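NanU sialic acid binding protein (Bacteroides fragilis, PDB 4L7T) probably binds sialic acid with high affinity at the bacterial outer membrane, as a SusD-family protein associated with NanO. Local coordinates at residues S23-N28 / I110-E115; S94-M99 / F140-S145; L249-S254 / Y418-F423. All coordinates share one frame; numbering follows the deposited sequence.

Contact 1 of 3, residues S23-N28 / I110-E115; sequences SIADSN and IAKTKE
Lys112 reaches from its helix to the carbonyl of Ala25, and its side chain makes the whole contact. The root, at CB, points at the 23-28 loop. At chi2 (-59°) the chain bends once, then runs straight from CG to NZ, carrying the amine across to the loop. CE passes 3.4 Å from Ala25 O, and the methyl CB of Ala25 sits 4.4 Å from the same CE, a loose apolar neighbour. The ammonium nitrogen NZ completes the reach: it donates to Ala25 O over 2.8 Å, with a C=O...N angle of 143° and the donor tilted 18° from the carbonyl plane. The side chain also touches Phe36 of helix 33-48, and Trp30 adds a cation-pi contact to it.

The loop offers this carbonyl from a type I beta turn, Ser23 to Asp26, which is braced from within. Ser23 OG accepts from Ala25 N at 2.9 Å, forming an ST turn, while Ser23 N donates over 3.0 Å to Asp26 OD2, approaching from above the carboxylate plane. These bonds probably help fix the turn that presents the carbonyl.

A water takes a second N-H of the amine, 3.0 Å from Lys112 NZ, and also bonds to Ser27 OG at 3.0 Å, bridging the lysine to the start of the short 3-10 segment.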
loop_
_atom_site.group_PDB
_atom_site.type_symbol
_atom_site.label_atom_id
_atom_site.label_comp_id
_atom_site.label_asym_id
_atom_site.label_seq_id
_atom_site.Cartn_x
_atom_site.Cartn_y
_atom_site.Cartn_z
ATOM N N SER A 23 9.302 30.177 -14.609
ATOM C CA SER A 23 9.522 28.749 -14.327
ATOM C C SER A 23 9.619 28.524 -12.820
ATOM O O SER A 23 9.927 29.456 -12.047
ATOM C CB SER A 23 10.830 28.259 -14.943
ATOM O OG SER A 23 11.392 27.205 -14.137
ATOM N N ILE A 24 9.416 27.273 -12.409
ATOM C CA ILE A 24 9.477 27.001 -10.984
ATOM C C ILE A 24 10.919 26.927 -10.430
ATOM O O ILE A 24 11.102 26.922 -9.200
ATOM C CB ILE A 24 8.680 25.736 -10.600
ATOM C CG1 ILE A 24 9.316 24.504 -11.238
ATOM C CG2 ILE A 24 7.153 25.941 -10.846
ATOM C CD1 ILE A 24 8.545 23.189 -10.822
ATOM N N ALA A 25 11.929 26.889 -11.293
ATOM C CA ALA A 25 13.317 26.841 -10.862
ATOM C C ALA A 25 13.960 28.277 -10.727
ATOM O O ALA A 25 15.154 28.430 -10.280
ATOM C CB ALA A 25 14.131 25.964 -11.775
ATOM N N ASP A 26 13.139 29.268 -11.040
ATOM C CA ASP A 26 13.573 30.694 -11.015
ATOM C C ASP A 26 13.921 31.011 -9.546
ATOM O O ASP A 26 13.140 30.642 -8.637
ATOM C CB ASP A 26 12.464 31.662 -11.503
ATOM C CG ASP A 26 12.188 31.590 -13.058
ATOM O OD1 ASP A 26 12.983 30.988 -13.832
ATOM O OD2 ASP A 26 11.160 32.191 -13.457
ATOM N N SER A 27 14.999 31.776 -9.350
ATOM C CA SER A 27 15.536 32.020 -7.982
ATOM C C SER A 27 14.590 32.679 -7.002
ATOM O O SER A 27 14.705 32.407 -5.816
ATOM C CB SER A 27 16.883 32.714 -8.022
ATOM O OG SER A 27 17.760 31.865 -8.751
ATOM N N ASN A 28 13.653 33.504 -7.495
ATOM C CA ASN A 28 12.720 34.239 -6.630
ATOM C C ASN A 28 11.771 33.333 -5.899
ATOM O O ASN A 28 11.062 33.770 -4.984
ATOM C CB ASN A 28 11.980 35.354 -7.420
ATOM C CG ASN A 28 11.322 34.836 -8.733
ATOM O OD1 ASN A 28 11.993 34.364 -9.675
ATOM N ND2 ASN A 28 10.022 34.907 -8.771
ATOM N N ILE A 110 15.972 18.628 -4.119
ATOM C CA ILE A 110 17.267 18.234 -3.682
ATOM C C ILE A 110 18.372 19.215 -4.084
ATOM O O ILE A 110 19.216 19.555 -3.237
ATOM C CB ILE A 110 17.609 16.781 -4.116
ATOM C CG1 ILE A 110 16.663 15.856 -3.347
ATOM C CG2 ILE A 110 19.061 16.487 -3.888
ATOM C CD1 ILE A 110 16.721 14.359 -3.858
ATOM N N ALA A 111 18.401 19.631 -5.379
ATOM C CA ALA A 111 19.462 20.549 -5.821
ATOM C C ALA A 111 19.248 21.902 -5.118
ATOM O O ALA A 111 20.213 22.491 -4.652
ATOM C CB ALA A 111 19.393 20.760 -7.350
ATOM N N LYS A 112 18.020 22.351 -4.992
ATOM C CA LYS A 112 17.803 23.722 -4.413
ATOM C C LYS A 112 18.216 23.719 -2.941
ATOM O O LYS A 112 18.867 24.694 -2.439
ATOM C CB LYS A 112 16.365 24.225 -4.521
ATOM C CG LYS A 112 15.936 24.612 -5.990
ATOM C CD LYS A 112 16.828 25.714 -6.614
ATOM C CE LYS A 112 16.203 26.174 -7.934
ATOM N NZ LYS A 112 17.020 27.323 -8.564
ATOM N N THR A 113 17.871 22.636 -2.238
ATOM C CA THR A 113 18.271 22.537 -0.824
ATOM C C THR A 113 19.733 22.372 -0.636
ATOM O O THR A 113 20.297 22.948 0.335
ATOM C CB THR A 113 17.477 21.328 -0.218
ATOM O OG1 THR A 113 16.103 21.577 -0.413
ATOM C CG2 THR A 113 17.720 21.215 1.314
ATOM N N LYS A 114 20.409 21.600 -1.462
ATOM C CA LYS A 114 21.864 21.536 -1.341
ATOM C C LYS A 114 22.585 22.893 -1.586
ATOM O O LYS A 114 23.653 23.134 -1.009
ATOM C CB LYS A 114 22.491 20.449 -2.229
ATOM C CG LYS A 114 22.105 19.024 -1.799
ATOM C CD LYS A 114 22.703 18.044 -2.782
ATOM C CE LYS A 114 22.684 16.609 -2.266
ATOM N NZ LYS A 114 23.234 16.359 -0.858
ATOM N N GLU A 115 21.958 23.755 -2.390
ATOM C CA GLU A 115 22.565 25.031 -2.844
ATOM C C GLU A 115 22.213 26.248 -1.981
ATOM O O GLU A 115 22.769 27.334 -2.186
ATOM C CB GLU A 115 22.032 25.394 -4.267
ATOM C CG GLU A 115 22.547 24.440 -5.342
ATOM C CD GLU A 115 21.721 24.427 -6.688
ATOM O OE1 GLU A 115 20.723 25.199 -6.841
ATOM O OE2 GLU A 115 22.081 23.588 -7.571
HETATM O O HOH W 1 17.898 29.606 -6.765
#

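Contact 2 of 3, residues S94-M99 / F140-S145; sequences SNFAGM and FHLLRS
The His141 ring, met obliquely by Met99 CE, carries Arg144 NH2 on one face, 3.8 Å above the plane and offset toward the rim. Phe54 stacks on this imidazole and Tyr137 meets it edge-to-face; its ND1 bonds to Tyr472 OH and its NE2 to Tyr137 OH, so both ring nitrogens are satisfied. The Phe140 ring has Arg144 NE over its centre on one face, 3.3 Å above the plane. At the edge of the guanidinium, in its plane, lies Phe140 O, which receives NE over 3.2 Å from above the carbonyl plane; Arg144 N reaches this oxygen from the opposite face. The NE bond, with the Phe140 ring against the guanidinium face, folds the arginine side chain back on its own helix.

The partner segment is a left-handed turn leading into helix 99-115: positive phi runs from Asn95 to Gly98, and each N-H from Ala97 to Met99 bonds to the carbonyl three residues back. It delivers Phe96 and Met99 to helix 121-146.

With CG anti to its carbonyl carbon (chi1 -67°) and an extended chain, Met99 crosses His141 at about a right angle, placing CE 3.7 Å and SD 3.8 Å from His141 CB. Leu142 slides past Met99 in the opposite direction, its CD2 4.1 Å from Met99 SD. The same methyl touches Phe96 CB at 3.8 Å, while the Phe96 ring meets Trp146 edge-to-face.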
loop_
_atom_site.group_PDB
_atom_site.type_symbol
_atom_site.label_atom_id
_atom_site.label_comp_id
_atom_site.label_asym_id
_atom_site.label_seq_id
_atom_site.Cartn_x
_atom_site.Cartn_y
_atom_site.Cartn_z
ATOM N N SER A 94 -0.133 2.645 -17.057
ATOM C CA SER A 94 0.739 3.207 -18.095
ATOM C C SER A 94 1.767 4.135 -17.511
ATOM O O SER A 94 1.602 4.594 -16.372
ATOM C CB SER A 94 -0.095 4.069 -19.071
ATOM O OG SER A 94 -1.081 3.269 -19.704
ATOM N N ASN A 95 2.788 4.437 -18.317
ATOM C CA ASN A 95 3.749 5.532 -18.091
ATOM C C ASN A 95 4.428 5.405 -16.687
ATOM O O ASN A 95 4.557 6.402 -15.994
ATOM C CB ASN A 95 3.022 6.920 -18.238
ATOM C CG ASN A 95 2.129 7.012 -19.534
ATOM O OD1 ASN A 95 1.002 7.568 -19.527
ATOM N ND2 ASN A 95 2.681 6.511 -20.647
ATOM N N PHE A 96 4.857 4.196 -16.310
ATOM C CA PHE A 96 5.561 3.960 -15.045
ATOM C C PHE A 96 4.808 4.544 -13.888
ATOM O O PHE A 96 5.451 5.067 -12.951
ATOM C CB PHE A 96 7.039 4.426 -15.101
ATOM C CG PHE A 96 7.841 3.730 -16.170
ATOM C CD1 PHE A 96 8.278 2.393 -16.003
ATOM C CD2 PHE A 96 8.099 4.380 -17.396
ATOM C CE1 PHE A 96 8.950 1.719 -16.974
ATOM C CE2 PHE A 96 8.748 3.661 -18.407
ATOM C CZ PHE A 96 9.203 2.363 -18.187
ATOM N N ALA A 97 3.461 4.477 -13.948
ATOM C CA ALA A 97 2.525 4.827 -12.884
ATOM C C ALA A 97 2.607 6.345 -12.585
ATOM O O ALA A 97 2.223 6.764 -11.517
ATOM C CB ALA A 97 2.803 3.976 -11.546
ATOM N N GLY A 98 3.192 7.129 -13.521
ATOM C CA GLY A 98 3.243 8.585 -13.300
ATOM C C GLY A 98 4.373 8.952 -12.354
ATOM O O GLY A 98 4.456 10.127 -11.939
ATOM N N MET A 99 5.248 8.020 -12.027
ATOM C CA MET A 99 6.267 8.261 -10.964
ATOM C C MET A 99 7.383 9.237 -11.346
ATOM O O MET A 99 7.857 9.975 -10.487
ATOM C CB MET A 99 6.833 6.970 -10.392
ATOM C CG MET A 99 5.764 6.237 -9.632
ATOM S SD MET A 99 6.386 4.807 -8.732
ATOM C CE MET A 99 4.811 4.369 -8.100
ATOM N N PHE A 140 11.786 2.175 -5.483
ATOM C CA PHE A 140 11.566 0.797 -5.052
ATOM C C PHE A 140 10.248 0.211 -5.617
ATOM O O PHE A 140 10.227 -0.995 -5.863
ATOM C CB PHE A 140 11.577 0.747 -3.500
ATOM C CG PHE A 140 11.522 -0.648 -2.916
ATOM C CD1 PHE A 140 12.360 -1.654 -3.344
ATOM C CD2 PHE A 140 10.670 -0.928 -1.835
ATOM C CE1 PHE A 140 12.333 -2.959 -2.747
ATOM C CE2 PHE A 140 10.602 -2.242 -1.265
ATOM C CZ PHE A 140 11.421 -3.274 -1.739
ATOM N N HIS A 141 9.189 1.018 -5.771
ATOM C CA HIS A 141 7.968 0.575 -6.571
ATOM C C HIS A 141 8.399 0.246 -7.993
ATOM O O HIS A 141 7.967 -0.832 -8.530
ATOM C CB HIS A 141 6.863 1.633 -6.628
ATOM C CG HIS A 141 6.012 1.654 -5.435
ATOM N ND1 HIS A 141 5.082 0.662 -5.204
ATOM C CD2 HIS A 141 5.888 2.561 -4.422
ATOM C CE1 HIS A 141 4.425 0.937 -4.091
ATOM N NE2 HIS A 141 4.831 2.121 -3.640
ATOM N N LEU A 142 9.281 1.085 -8.584
ATOM C CA LEU A 142 9.697 0.847 -9.988
ATOM C C LEU A 142 10.514 -0.422 -10.132
ATOM O O LEU A 142 10.314 -1.179 -11.115
ATOM C CB LEU A 142 10.518 2.038 -10.569
ATOM C CG LEU A 142 9.626 3.262 -10.722
ATOM C CD1 LEU A 142 10.601 4.405 -11.138
ATOM C CD2 LEU A 142 8.487 3.116 -11.815
ATOM N N LEU A 143 11.367 -0.702 -9.169
ATOM C CA LEU A 143 12.206 -1.845 -9.232
ATOM C C LEU A 143 11.347 -3.131 -9.141
ATOM O O LEU A 143 11.516 -4.097 -9.912
ATOM C CB LEU A 143 13.197 -1.828 -8.063
ATOM C CG LEU A 143 13.943 -3.129 -7.837
ATOM C CD1 LEU A 143 14.981 -3.309 -8.951
ATOM C CD2 LEU A 143 14.628 -3.103 -6.386
ATOM N N ARG A 144 10.435 -3.161 -8.167
ATOM C CA ARG A 144 9.686 -4.390 -7.955
ATOM C C ARG A 144 8.643 -4.600 -9.078
ATOM O O ARG A 144 8.179 -5.766 -9.277
ATOM C CB ARG A 144 8.971 -4.263 -6.619
ATOM C CG ARG A 144 9.890 -4.376 -5.411
ATOM C CD ARG A 144 9.102 -4.271 -4.100
ATOM N NE ARG A 144 8.557 -2.935 -3.879
ATOM C CZ ARG A 144 7.762 -2.617 -2.867
ATOM N NH1 ARG A 144 7.287 -3.546 -2.020
ATOM N NH2 ARG A 144 7.336 -1.346 -2.777
ATOM N N SER A 145 8.277 -3.525 -9.780
ATOM C CA SER A 145 7.149 -3.599 -10.774
ATOM C C SER A 145 7.670 -3.704 -12.204
ATOM O O SER A 145 7.118 -4.505 -12.966
ATOM C CB SER A 145 6.336 -2.355 -10.612
ATOM O OG SER A 145 5.622 -2.466 -9.333
#

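Contact 3 of 3, residues L249-S254 / Y418-F423; sequences LQDDFS and YGKEFF
Close to the long Asp251-Lys420 pair, Asp252 OD1 is an oxygen gripped by several groups of its own loop. Ser254 OG bonds to Asp252 OD1 on the syn side but 32° out of the carboxylate plane; the modelled separation of 2.5 Å is unusually short, and its exact length is doubtful. Ser254 N reaches the same oxygen weakly at 2.9 Å, its N-H well off line, and Lys255 N adds a further weak bond. One carboxylate oxygen thus draws together the backbone turning away after Asp252.

Across the contact there is a single charged pair. Asp251 OD1 stands 3.9 Å from Lys420 NZ and 4.0 Å from Lys420 CE, a long salt bridge rather than a close one. Lys420 runs extended until chi4 (-116°), where it bends; the two side chains approach each other at a slant. Both residues are exposed, so solvent probably weakens the attraction. A firmer tie lies beside it: the backbone oxygen of Gln250 accepts from Arg416 NH1, while Phe253 rests on Arg416 too.

On the lysine side Gly419 marks the break between two helices; at its backbone angles a CB would press on the carbonyl O of Tyr418. Phe423 N bonds to Gly419 O at 2.9 Å in the first turn that follows. With positive phi, Gly419 ends helix 407-418 and takes the N-cap position of helix 420-425, a helix-to-helix junction beside the 249-254 loop at the surface of this SusD-family protein.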
loop_
_atom_site.group_PDB
_atom_site.type_symbol
_atom_site.label_atom_id
_atom_site.label_comp_id
_atom_site.label_asym_id
_atom_site.label_seq_id
_atom_site.Cartn_x
_atom_site.Cartn_y
_atom_site.Cartn_z
ATOM N N LEU A 249 0.218 0.431 18.627
ATOM C CA LEU A 249 -1.052 -0.084 18.081
ATOM C C LEU A 249 -2.314 0.559 18.659
ATOM O O LEU A 249 -2.473 0.615 19.894
ATOM C CB LEU A 249 -1.126 -1.610 18.190
ATOM C CG LEU A 249 -0.002 -2.371 17.499
ATOM C CD1 LEU A 249 -0.235 -3.841 17.813
ATOM C CD2 LEU A 249 -0.025 -2.156 15.968
ATOM N N GLN A 250 -3.233 1.007 17.798
ATOM C CA GLN A 250 -4.561 1.407 18.289
ATOM C C GLN A 250 -5.269 0.163 18.932
ATOM O O GLN A 250 -5.219 -0.948 18.384
ATOM C CB GLN A 250 -5.389 1.949 17.118
ATOM C CG GLN A 250 -4.902 3.290 16.602
ATOM C CD GLN A 250 -5.373 4.413 17.585
ATOM O OE1 GLN A 250 -4.570 4.924 18.330
ATOM N NE2 GLN A 250 -6.694 4.663 17.676
ATOM N N ASP A 251 -6.007 0.335 20.056
ATOM C CA ASP A 251 -6.720 -0.758 20.653
ATOM C C ASP A 251 -7.808 -1.262 19.689
ATOM O O ASP A 251 -8.042 -2.465 19.665
ATOM C CB ASP A 251 -7.478 -0.274 21.928
ATOM C CG ASP A 251 -6.574 -0.099 23.109
ATOM O OD1 ASP A 251 -5.408 -0.517 23.049
ATOM O OD2 ASP A 251 -7.056 0.471 24.131
ATOM N N ASP A 252 -8.421 -0.351 18.915
ATOM C CA ASP A 252 -9.543 -0.656 18.004
ATOM C C ASP A 252 -9.016 -0.637 16.559
ATOM O O ASP A 252 -8.623 0.444 16.005
ATOM C CB ASP A 252 -10.648 0.376 18.251
ATOM C CG ASP A 252 -11.939 0.129 17.443
ATOM O OD1 ASP A 252 -11.909 -0.433 16.323
ATOM O OD2 ASP A 252 -13.035 0.575 17.912
ATOM N N PHE A 253 -8.967 -1.826 15.961
ATOM C CA PHE A 253 -8.519 -1.897 14.543
ATOM C C PHE A 253 -9.335 -0.962 13.652
ATOM O O PHE A 253 -8.765 -0.257 12.852
ATOM C CB PHE A 253 -8.622 -3.361 14.057
ATOM C CG PHE A 253 -8.175 -3.592 12.581
ATOM C CD1 PHE A 253 -6.831 -3.791 12.260
ATOM C CD2 PHE A 253 -9.136 -3.648 11.551
ATOM C CE1 PHE A 253 -6.414 -4.058 10.942
ATOM C CE2 PHE A 253 -8.756 -3.907 10.228
ATOM C CZ PHE A 253 -7.386 -4.140 9.908
ATOM N N SER A 254 -10.659 -0.889 13.784
ATOM C CA SER A 254 -11.383 0.023 12.891
ATOM C C SER A 254 -11.021 1.513 13.005
ATOM O O SER A 254 -11.078 2.231 12.004
ATOM C CB SER A 254 -12.882 -0.157 13.052
ATOM O OG SER A 254 -13.242 0.328 14.332
ATOM N N TYR A 418 -7.868 -9.727 17.984
ATOM C CA TYR A 418 -8.848 -10.496 18.758
ATOM C C TYR A 418 -9.360 -9.777 19.991
ATOM O O TYR A 418 -10.423 -10.129 20.508
ATOM C CB TYR A 418 -8.307 -11.848 19.124
ATOM C CG TYR A 418 -8.076 -12.775 17.971
ATOM C CD1 TYR A 418 -9.144 -13.375 17.293
ATOM C CD2 TYR A 418 -6.777 -13.016 17.523
ATOM C CE1 TYR A 418 -8.910 -14.246 16.209
ATOM C CE2 TYR A 418 -6.499 -13.921 16.425
ATOM C CZ TYR A 418 -7.595 -14.532 15.778
ATOM O OH TYR A 418 -7.263 -15.412 14.771
ATOM N N GLY A 419 -8.655 -8.748 20.452
ATOM C CA GLY A 419 -8.944 -8.118 21.757
ATOM C C GLY A 419 -8.165 -8.803 22.878
ATOM O O GLY A 419 -8.009 -9.998 22.894
ATOM N N LYS A 420 -7.657 -8.029 23.832
ATOM C CA LYS A 420 -6.741 -8.622 24.825
ATOM C C LYS A 420 -7.319 -9.792 25.589
ATOM O O LYS A 420 -6.676 -10.823 25.736
ATOM C CB LYS A 420 -6.319 -7.537 25.817
ATOM C CG LYS A 420 -5.430 -6.458 25.177
ATOM C CD LYS A 420 -5.418 -5.189 26.066
ATOM C CE LYS A 420 -5.213 -3.900 25.249
ATOM N NZ LYS A 420 -3.962 -3.167 25.537
ATOM N N GLU A 421 -8.500 -9.601 26.151
ATOM C CA GLU A 421 -9.053 -10.700 26.982
ATOM C C GLU A 421 -9.490 -11.942 26.214
ATOM O O GLU A 421 -9.188 -13.065 26.617
ATOM C CB GLU A 421 -10.218 -10.218 27.829
ATOM C CG GLU A 421 -9.891 -9.214 28.922
ATOM C CD GLU A 421 -11.073 -9.069 29.884
ATOM O OE1 GLU A 421 -12.194 -9.560 29.549
ATOM O OE2 GLU A 421 -10.881 -8.482 30.974
ATOM N N PHE A 422 -10.185 -11.709 25.086
ATOM C CA PHE A 422 -10.543 -12.837 24.214
ATOM C C PHE A 422 -9.308 -13.606 23.739
ATOM O O PHE A 422 -9.251 -14.843 23.683
ATOM C CB PHE A 422 -11.435 -12.315 23.076
ATOM C CG PHE A 422 -11.972 -13.414 22.171
ATOM C CD1 PHE A 422 -13.231 -14.006 22.438
ATOM C CD2 PHE A 422 -11.233 -13.858 21.074
ATOM C CE1 PHE A 422 -13.722 -15.040 21.608
ATOM C CE2 PHE A 422 -11.704 -14.872 20.227
ATOM C CZ PHE A 422 -12.959 -15.478 20.492
ATOM N N PHE A 423 -8.253 -12.880 23.346
ATOM C CA PHE A 423 -7.049 -13.563 22.915
ATOM C C PHE A 423 -6.406 -14.415 24.013
ATOM O O PHE A 423 -5.859 -15.509 23.736
ATOM C CB PHE A 423 -6.042 -12.533 22.425
ATOM C CG PHE A 423 -4.814 -13.082 21.757
ATOM C CD1 PHE A 423 -4.891 -13.822 20.569
ATOM C CD2 PHE A 423 -3.525 -12.748 22.257
ATOM C CE1 PHE A 423 -3.779 -14.278 19.957
ATOM C CE2 PHE A 423 -2.368 -13.213 21.628
ATOM C CZ PHE A 423 -2.498 -13.975 20.449
#

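Overall arrangement
Contacts 1 and 2 interlock along the chain: their segments alternate, and each joins a loop to one of the consecutive helices 99-115 and 121-146. Helix 99-115 runs from near contact 2 to contact 1, whose centres lie 26 Å apart, so one helix connects a buried contact with a surface one. Contact 3 follows later in the sequence, on the other side of the chain's centre, 48 Å from contact 1 and 36 Å from contact 2, centre to centre. None of the three touches another. Contact 2 is buried about 13 Å from the centre of the chain, measured from its own centre, while contacts 1 and 3 lie at the surface on opposite sides of this largely helical, SusD-like body.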